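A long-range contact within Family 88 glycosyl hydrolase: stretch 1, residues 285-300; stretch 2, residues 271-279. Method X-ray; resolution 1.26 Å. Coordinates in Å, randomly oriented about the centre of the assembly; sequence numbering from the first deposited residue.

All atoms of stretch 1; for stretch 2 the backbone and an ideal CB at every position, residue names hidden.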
# COMPACT_ATOMS: atom_id res chain seq x y z
N PRO A 285 4.21 9.07 -20.19
CA PRO A 285 4.44 10.41 -19.64
C PRO A 285 3.39 10.91 -18.68
O PRO A 285 2.27 10.40 -18.63
CB PRO A 285 4.46 11.30 -20.91
CG PRO A 285 3.56 10.56 -21.85
CD PRO A 285 3.91 9.13 -21.63
N GLY A 286 3.76 11.96 -18.00
CA GLY A 286 2.84 12.77 -17.26
C GLY A 286 2.52 12.24 -15.88
O GLY A 286 3.05 11.21 -15.40
N PRO A 287 1.64 12.97 -15.17
CA PRO A 287 1.33 12.64 -13.80
C PRO A 287 0.72 11.24 -13.59
O PRO A 287 -0.03 10.73 -14.40
CB PRO A 287 0.26 13.65 -13.43
CG PRO A 287 0.06 14.53 -14.52
CD PRO A 287 0.91 14.16 -15.64
N GLU A 288 0.99 10.68 -12.43
CA GLU A 288 0.25 9.51 -11.96
C GLU A 288 0.14 9.63 -10.46
O GLU A 288 1.11 10.02 -9.80
CB GLU A 288 0.88 8.21 -12.42
CG GLU A 288 -0.06 7.00 -12.32
CD GLU A 288 -0.25 6.42 -10.93
OE1 GLU A 288 0.77 6.25 -10.23
OE2 GLU A 288 -1.43 6.05 -10.58
N THR A 289 -1.01 9.26 -9.91
CA THR A 289 -1.30 9.53 -8.51
C THR A 289 -1.02 8.41 -7.55
O THR A 289 -0.61 8.67 -6.42
CB THR A 289 -2.74 10.00 -8.39
OG1 THR A 289 -2.87 11.23 -9.10
CG2 THR A 289 -3.24 10.18 -6.96
N SER A 290 -1.35 7.18 -7.91
CA SER A 290 -1.27 6.11 -6.92
C SER A 290 0.14 5.85 -6.41
O SER A 290 0.35 5.77 -5.19
CB SER A 290 -1.95 4.83 -7.41
OG SER A 290 -1.34 4.30 -8.57
N GLY A 291 1.10 5.73 -7.32
CA GLY A 291 2.51 5.59 -6.87
C GLY A 291 2.94 6.77 -6.04
O GLY A 291 3.39 6.61 -4.92
N THR A 292 2.73 7.96 -6.58
CA THR A 292 3.08 9.16 -5.88
C THR A 292 2.48 9.20 -4.48
O THR A 292 3.16 9.58 -3.51
CB THR A 292 2.60 10.39 -6.67
OG1 THR A 292 3.19 10.37 -7.97
CG2 THR A 292 2.93 11.73 -6.01
N ALA A 293 1.22 8.87 -4.33
CA ALA A 293 0.56 8.90 -3.01
C ALA A 293 1.18 7.90 -2.04
O ALA A 293 1.43 8.20 -0.90
CB ALA A 293 -0.94 8.66 -3.16
N PHE A 294 1.43 6.68 -2.50
CA PHE A 294 2.08 5.69 -1.65
C PHE A 294 3.46 6.18 -1.23
O PHE A 294 3.87 5.94 -0.10
CB PHE A 294 2.19 4.32 -2.31
CG PHE A 294 0.91 3.52 -2.35
CD1 PHE A 294 0.20 3.24 -1.19
CD2 PHE A 294 0.42 3.03 -3.54
CE1 PHE A 294 -0.98 2.50 -1.20
CE2 PHE A 294 -0.75 2.26 -3.57
CZ PHE A 294 -1.45 2.02 -2.39
N PHE A 295 4.21 6.80 -2.14
CA PHE A 295 5.52 7.32 -1.78
C PHE A 295 5.41 8.46 -0.77
O PHE A 295 6.26 8.57 0.12
CB PHE A 295 6.29 7.81 -3.01
CG PHE A 295 6.62 6.73 -4.02
CD1 PHE A 295 7.10 5.49 -3.65
CD2 PHE A 295 6.55 7.02 -5.36
CE1 PHE A 295 7.45 4.54 -4.59
CE2 PHE A 295 6.89 6.06 -6.30
CZ PHE A 295 7.34 4.82 -5.92
N THR A 296 4.41 9.31 -0.92
CA THR A 296 4.22 10.43 -0.03
C THR A 296 3.89 9.93 1.36
O THR A 296 4.38 10.47 2.35
CB THR A 296 3.16 11.36 -0.57
OG1 THR A 296 3.50 11.76 -1.88
CG2 THR A 296 2.96 12.61 0.23
N TYR A 297 3.09 8.86 1.46
CA TYR A 297 2.88 8.18 2.73
C TYR A 297 4.15 7.60 3.28
O TYR A 297 4.53 7.84 4.43
CB TYR A 297 1.84 7.04 2.61
CG TYR A 297 1.75 6.20 3.85
CD1 TYR A 297 1.26 6.73 5.03
CD2 TYR A 297 2.19 4.88 3.86
CE1 TYR A 297 1.16 5.96 6.17
CE2 TYR A 297 2.11 4.11 5.02
CZ TYR A 297 1.61 4.67 6.19
OH TYR A 297 1.50 3.93 7.35
N GLY A 298 4.82 6.76 2.49
CA GLY A 298 5.96 6.00 3.04
C GLY A 298 7.11 6.91 3.44
O GLY A 298 7.74 6.70 4.48
N LEU A 299 7.40 7.92 2.61
CA LEU A 299 8.49 8.84 2.92
C LEU A 299 8.13 9.68 4.15
O LEU A 299 8.96 9.85 5.04
CB LEU A 299 8.84 9.72 1.76
CG LEU A 299 9.43 9.02 0.53
CD1 LEU A 299 9.63 10.01 -0.58
CD2 LEU A 299 10.71 8.31 0.84
N GLN A 300 6.92 10.22 4.21
CA GLN A 300 6.58 11.02 5.38
C GLN A 300 6.55 10.16 6.62
O GLN A 300 6.96 10.59 7.70
CB GLN A 300 5.26 11.73 5.19
CG GLN A 300 4.94 12.70 6.36
CD GLN A 300 5.86 13.93 6.35
OE1 GLN A 300 5.63 14.86 5.60
NE2 GLN A 300 6.94 13.90 7.13
N UNK A 271 8.19 18.04 -11.30
CA UNK A 271 6.81 18.45 -11.03
C UNK A 271 6.24 17.83 -9.74
O UNK A 271 5.13 18.18 -9.33
CB UNK A 271 5.92 18.07 -12.22
N UNK A 272 6.96 16.90 -9.11
CA UNK A 272 6.57 16.36 -7.80
C UNK A 272 5.97 14.96 -7.78
O UNK A 272 5.95 14.32 -6.75
CB UNK A 272 5.56 17.31 -7.16
N UNK A 273 5.51 14.51 -8.94
CA UNK A 273 5.01 13.15 -9.10
C UNK A 273 6.11 12.21 -9.56
O UNK A 273 7.20 12.65 -9.94
CB UNK A 273 3.85 13.12 -10.09
N UNK A 274 5.77 10.93 -9.56
CA UNK A 274 6.54 9.89 -10.19
C UNK A 274 5.78 9.37 -11.39
O UNK A 274 4.59 9.14 -11.31
CB UNK A 274 6.85 8.76 -9.20
N UNK A 275 6.49 9.18 -12.48
CA UNK A 275 5.90 8.64 -13.70
C UNK A 275 5.74 7.14 -13.60
O UNK A 275 6.45 6.46 -12.82
CB UNK A 275 6.75 9.00 -14.92
N UNK A 276 4.81 6.62 -14.39
CA UNK A 276 4.50 5.21 -14.39
C UNK A 276 5.72 4.32 -14.52
O UNK A 276 5.81 3.29 -13.83
CB UNK A 276 3.52 4.90 -15.52
N UNK A 277 6.68 4.65 -15.41
CA UNK A 277 8.03 4.05 -15.42
C UNK A 277 8.93 5.05 -14.70
O UNK A 277 9.17 6.16 -15.19
CB UNK A 277 8.53 3.76 -16.84
N UNK A 278 9.35 4.71 -13.50
CA UNK A 278 9.93 5.71 -12.58
C UNK A 278 11.16 6.39 -13.14
O UNK A 278 11.37 7.57 -12.86
CB UNK A 278 10.29 5.05 -11.25
N UNK A 279 11.97 5.64 -13.90
CA UNK A 279 13.24 6.14 -14.42
C UNK A 279 13.16 6.59 -15.88
O UNK A 279 14.17 6.93 -16.45
CB UNK A 279 14.31 5.06 -14.28

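Position 271 lies out of reach of stretch 1, with nothing of it within 5.5 Å of the ideal CB, so the contact sets no preference; the residue is E271. Position 272 is restricted by its own backbone: at phi 105° and psi -18° a CB would be jammed against the preceding carbonyl oxygen, which calls for glycine. It is G272, and its O lies 4.0 Å from T292 CG2.

At position 273, CA-to-CB points toward stretch 1, and the ideal CB sits 3.5 Å from T292 OG1 and 4.5 Å from P287 CA. The loop through G286 and P287 offers a peptide plane and a proline CA, which a flat ring could lie against; a long aliphatic chain could also pack there. The residue is Y273, with chi1 in the p well. P287 CA stands 3.5 Å from the centroid of the Y273 ring, only 4° off its normal, a CH-pi contact over the face, while P287 CD lies 3.8 Å from Y273 OH.

Position 274 points sideways, its ideal CB 4.0 Å from F295 CE2 and 4.2 Å from T292 OG1. A large apolar side chain, aliphatic or aromatic, could follow the helix from here toward L299. The backbone N also faces T292 OG1, so the position needs an N-H and proline would not suit it. The residue is W274, which loses the most surface in stretch 2, 108 Å². The edge of F295 meets the face of its indole, with W274 CD2 3.4 Å from F295 CD2, and W274 CH2 reaches to 4.4 Å from L299 CD1. The backbone is held as well: W274 N donates to T292 OG1 at 3.1 Å, and that hydroxyl donates in turn to E288 O at 2.8 Å.

At position 275 the sideways CB lies 4.3 Å from G286 O, leaving room for a small or medium side chain. T275 places CG2 3.6 Å from G286 O, while its OG1 donates to the backbone O of 277 at 2.8 Å.

Position 276 also points sideways, with E288 CG 5.2 Å from the ideal CB. The carbonyls of P285 and G286 offer acceptors farther off, favouring a long donor such as lysine or arginine. In R276, NH2 donates to P285 O at 2.9 Å; NE and N both donate to water 2, which hydrogen-bonds G286 O. The E288 carboxylate instead caps the helix through G291 N and S290 N.

Position 277 is out of reach and is S277. At 278 CA-to-CB points sideways and nothing of stretch 1 lies within 5.5 Å of the ideal CB, so a small residue would make no contact, whereas leucine, methionine or phenylalanine could approach F295. M278 does so, its CE 3.6 Å from F295 CZ. Position 279, again out of reach, is L279.

Stretch 2 271-279: EGYWTRSML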
# COMPACT_ATOMS: atom_id res chain seq x y z
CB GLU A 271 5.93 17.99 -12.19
CG GLU A 271 6.21 18.75 -13.46
CD GLU A 271 7.26 18.12 -14.37
OE1 GLU A 271 7.94 17.10 -14.03
OE2 GLU A 271 7.38 18.68 -15.46
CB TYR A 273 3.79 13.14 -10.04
CG TYR A 273 4.00 13.72 -11.40
CD1 TYR A 273 4.68 13.01 -12.39
CD2 TYR A 273 3.53 14.97 -11.73
CE1 TYR A 273 4.85 13.54 -13.65
CE2 TYR A 273 3.72 15.50 -12.97
CZ TYR A 273 4.38 14.78 -13.95
OH TYR A 273 4.57 15.27 -15.22
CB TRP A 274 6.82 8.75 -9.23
CG TRP A 274 7.87 9.07 -8.20
CD1 TRP A 274 9.15 8.64 -8.21
CD2 TRP A 274 7.71 9.83 -6.99
NE1 TRP A 274 9.81 9.07 -7.08
CE2 TRP A 274 8.94 9.79 -6.32
CE3 TRP A 274 6.65 10.50 -6.40
CZ2 TRP A 274 9.13 10.42 -5.11
CZ3 TRP A 274 6.85 11.12 -5.19
CH2 TRP A 274 8.06 11.05 -4.56
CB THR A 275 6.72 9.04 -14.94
OG1 THR A 275 8.10 8.75 -14.72
CG2 THR A 275 6.60 10.51 -15.23
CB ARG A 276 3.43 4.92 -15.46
CG ARG A 276 2.05 5.40 -15.09
CD ARG A 276 1.09 5.41 -16.24
NE ARG A 276 1.37 6.55 -17.10
CZ ARG A 276 0.83 6.73 -18.30
NH1 ARG A 276 -0.02 5.84 -18.81
NH2 ARG A 276 1.11 7.80 -18.99
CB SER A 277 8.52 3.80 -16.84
OG SER A 277 9.72 3.05 -16.86
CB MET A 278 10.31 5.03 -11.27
CG MET A 278 9.12 4.54 -10.48
SD MET A 278 9.55 3.49 -9.05
CE MET A 278 10.35 4.69 -7.97
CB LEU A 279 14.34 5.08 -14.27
CG LEU A 279 14.55 4.52 -12.88
CD1 LEU A 279 15.72 3.55 -12.87
CD2 LEU A 279 14.76 5.57 -11.83
O HOH W 1 3.09 7.49 -9.45
O HOH W 2 3.23 8.51 -16.05
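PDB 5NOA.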